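PDB 4ZOC: Lin1840 protein from Listeria innocua serovar 6a, which probably hydrolyses terminal, non-reducing beta-D-glucosyl residues, releasing beta-D-glucose, as a family 3 glycoside hydrolase linked to beta-1,2-glucan metabolism. Local coordinates for residues Asn285-Ala290 / Glu317-Glu322. The protein carries 2 engineered substitutions. Sequence-based numbering, arbitrary orientation.
Sequences NPKEAA and EGKLSE
All four side-chain torsions of Lys-287 lie near 180° (chi1 -179°), which carries its ammonium the whole length of the chain to the carboxylate of Glu-317. That acid, with CG beside the backbone N (chi1 -59°) and an extended chain beyond, approaches from the opposite direction, and the ammonium comes to OE1 on the side of OE2. Lys-287 NZ donates to Glu-317 OE1 at 2.9 Å, and OE1 accepts through its syn lone pair; consistent with this, Lys-287 NZ is 3.5 Å from Glu-317 OE2. The same OE1 takes a second ammonium: Lys-319, bent at its last torsion, brings NZ to it in a salt bridge modelled so short that its exact length is doubtful. With one carboxylate oxygen shared, Lys-287 NZ and Lys-319 NZ lie 3.9 Å apart, a like-charge proximity that the acid would be expected to offset. The result is a three-residue salt-bridge network on the protein surface.

In the fold, it joins the first turn of helix 286-295 to the connection between helices 306-316 and 322-338, within the TIM-barrel region of this family 3 enzyme and away from the glucose and magnesium sites. Helix-end motifs occur in both segments. Asn-285 N-caps helix 286-295, its OD1 accepting from Glu-288 N at 2.9 Å with an N-H...O angle of 162°. Gly-318, at positive phi, closes helix 306-316 in a Schellman motif directly after Glu-317, and Ser-321 N-caps the next helix through a bond from Asn-323 N. The Lys-287 side chain also touches Glu-310 and Leu-314 of helix 306-316, while buried Leu-320 packs on Leu-311 and Met-294.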
ATOM      1  N   ASN A 285      26.689 -12.221   8.124  1.00 10.07           N
ATOM      2  CA  ASN A 285      26.984 -12.908   9.416  1.00 11.28           C
ATOM      3  C   ASN A 285      27.024 -11.866  10.523  1.00 14.82           C
ATOM      4  O   ASN A 285      26.951 -10.641  10.239  1.00 12.63           O
ATOM      5  CB  ASN A 285      28.312 -13.671   9.315  1.00 12.27           C
ATOM      6  CG  ASN A 285      29.452 -12.804   8.787  1.00 13.82           C
ATOM      7  OD1 ASN A 285      29.583 -11.643   9.121  1.00 15.15           O
ATOM      8  ND2 ASN A 285      30.268 -13.376   7.927  1.00 20.57           N
ATOM      9  N   PRO A 286      27.156 -12.308  11.796  1.00 11.61           N
ATOM     10  CA  PRO A 286      27.277 -11.327  12.903  1.00 12.69           C
ATOM     11  C   PRO A 286      28.392 -10.320  12.793  1.00  9.79           C
ATOM     12  O   PRO A 286      28.297  -9.225  13.324  1.00  8.59           O
ATOM     13  CB  PRO A 286      27.400 -12.215  14.145  1.00 14.90           C
ATOM     14  CG  PRO A 286      26.689 -13.445  13.748  1.00 14.11           C
ATOM     15  CD  PRO A 286      27.044 -13.663  12.294  1.00 13.04           C
ATOM     16  N   LYS A 287      29.487 -10.683  12.133  1.00 11.45           N
ATOM     17  CA  LYS A 287      30.615  -9.777  12.002  1.00 11.31           C
ATOM     18  C   LYS A 287      30.258  -8.590  11.092  1.00 10.98           C
ATOM     19  O   LYS A 287      30.510  -7.462  11.400  1.00  9.93           O
ATOM     20  CB  LYS A 287      31.827 -10.580  11.445  1.00 14.40           C
ATOM     21  CG  LYS A 287      33.087  -9.759  11.278  1.00 15.01           C
ATOM     22  CD  LYS A 287      34.233 -10.654  10.823  1.00 22.76           C
ATOM     23  CE  LYS A 287      35.527  -9.865  10.868  1.00 22.48           C
ATOM     24  NZ  LYS A 287      36.591 -10.783  10.431  1.00 27.98           N
ATOM     25  N   GLU A 288      29.576  -8.876   9.990  1.00  8.08           N
ATOM     26  CA  GLU A 288      29.124  -7.805   9.171  1.00  9.40           C
ATOM     27  C   GLU A 288      28.015  -6.945   9.831  1.00  9.09           C
ATOM     28  O   GLU A 288      28.003  -5.733   9.683  1.00 12.69           O
ATOM     29  CB  GLU A 288      28.631  -8.377   7.795  1.00 11.42           C
ATOM     30  CG  GLU A 288      29.813  -8.868   6.920  1.00 12.00           C
ATOM     31  CD  GLU A 288      29.475  -9.093   5.466  1.00 16.08           C
ATOM     32  OE1 GLU A 288      28.275  -9.020   5.046  1.00 14.65           O
ATOM     33  OE2 GLU A 288      30.428  -9.431   4.730  1.00 16.37           O
ATOM     34  N   ALA A 289      27.071  -7.609  10.494  1.00 10.52           N
ATOM     35  CA  ALA A 289      26.002  -6.925  11.230  1.00 12.02           C
ATOM     36  C   ALA A 289      26.577  -5.900  12.211  1.00 12.37           C
ATOM     37  O   ALA A 289      26.182  -4.721  12.236  1.00 10.97           O
ATOM     38  CB  ALA A 289      25.135  -7.926  11.969  1.00 14.62           C
ATOM     39  N   ALA A 290      27.601  -6.333  12.962  1.00 11.70           N
ATOM     40  CA  ALA A 290      28.339  -5.443  13.871  1.00 10.33           C
ATOM     41  C   ALA A 290      29.013  -4.308  13.138  1.00 10.56           C
ATOM     42  O   ALA A 290      28.924  -3.138  13.498  1.00 12.13           O
ATOM     43  CB  ALA A 290      29.382  -6.288  14.651  1.00  9.03           C
ATOM     44  N   GLU A 317      41.553  -6.072  13.290  1.00 24.42           N
ATOM     45  CA  GLU A 317      41.858  -6.303  11.878  1.00 22.18           C
ATOM     46  C   GLU A 317      41.865  -5.013  11.028  1.00 25.06           C
ATOM     47  O   GLU A 317      42.152  -5.092   9.852  1.00 32.55           O
ATOM     48  CB  GLU A 317      40.922  -7.365  11.242  1.00 22.70           C
ATOM     49  CG  GLU A 317      40.950  -8.706  11.894  1.00 27.99           C
ATOM     50  CD  GLU A 317      39.714  -9.520  11.602  1.00 29.45           C
ATOM     51  OE1 GLU A 317      38.931  -9.130  10.695  1.00 29.16           O
ATOM     52  OE2 GLU A 317      39.526 -10.562  12.276  1.00 32.66           O
ATOM     53  N   GLY A 318      41.532  -3.834  11.605  1.00 20.69           N
ATOM     54  CA  GLY A 318      41.474  -2.608  10.860  1.00 19.29           C
ATOM     55  C   GLY A 318      40.262  -2.465   9.965  1.00 23.52           C
ATOM     56  O   GLY A 318      40.239  -1.569   9.135  1.00 22.37           O
ATOM     57  N   LYS A 319      39.225  -3.290  10.156  1.00 18.43           N
ATOM     58  CA  LYS A 319      38.004  -3.130   9.347  1.00 19.72           C
ATOM     59  C   LYS A 319      37.068  -2.031   9.866  1.00 21.01           C
ATOM     60  O   LYS A 319      36.204  -1.542   9.147  1.00 24.08           O
ATOM     61  CB  LYS A 319      37.277  -4.454   9.250  1.00 25.26           C
ATOM     62  CG  LYS A 319      38.115  -5.581   8.623  1.00 26.55           C
ATOM     63  CD  LYS A 319      37.334  -6.868   8.542  1.00 28.71           C
ATOM     64  CE  LYS A 319      38.041  -7.930   7.698  1.00 35.28           C
ATOM     65  NZ  LYS A 319      39.161  -8.607   8.432  1.00 35.44           N
ATOM     66  N   LEU A 320      37.253  -1.629  11.128  1.00 21.39           N
ATOM     67  CA  LEU A 320      36.428  -0.620  11.811  1.00 17.96           C
ATOM     68  C   LEU A 320      37.346   0.188  12.665  1.00 13.70           C
ATOM     69  O   LEU A 320      38.137  -0.382  13.395  1.00 19.01           O
ATOM     70  CB  LEU A 320      35.462  -1.351  12.736  1.00 20.21           C
ATOM     71  CG  LEU A 320      33.946  -1.186  12.894  1.00 24.97           C
ATOM     72  CD1 LEU A 320      33.581  -1.366  14.355  1.00 29.75           C
ATOM     73  CD2 LEU A 320      33.353   0.061  12.283  1.00 24.41           C
ATOM     74  N   SER A 321      37.223   1.490  12.641  1.00 14.51           N
ATOM     75  CA  SER A 321      38.002   2.389  13.510  1.00 15.32           C
ATOM     76  C   SER A 321      37.556   2.280  14.936  1.00 16.38           C
ATOM     77  O   SER A 321      36.366   2.362  15.238  1.00 14.98           O
ATOM     78  CB  SER A 321      37.773   3.820  13.073  1.00 18.33           C
ATOM     79  OG  SER A 321      38.539   4.755  13.833  1.00 17.99           O
ATOM     80  N   GLU A 322      38.512   2.134  15.838  1.00 16.50           N
ATOM     81  CA  GLU A 322      38.245   2.299  17.258  1.00 16.86           C
ATOM     82  C   GLU A 322      37.591   3.654  17.590  1.00 15.29           C
ATOM     83  O   GLU A 322      36.916   3.785  18.604  1.00 15.55           O
ATOM     84  CB  GLU A 322      39.528   2.061  18.065  1.00 16.51           C
ATOM     85  CG  GLU A 322      39.254   1.755  19.536  1.00 17.18           C
ATOM     86  CD  GLU A 322      40.465   1.290  20.294  1.00 20.13           C
ATOM     87  OE1 GLU A 322      41.506   1.048  19.666  1.00 23.73           O
ATOM     88  OE2 GLU A 322      40.369   1.127  21.516  1.00 18.79           O
TER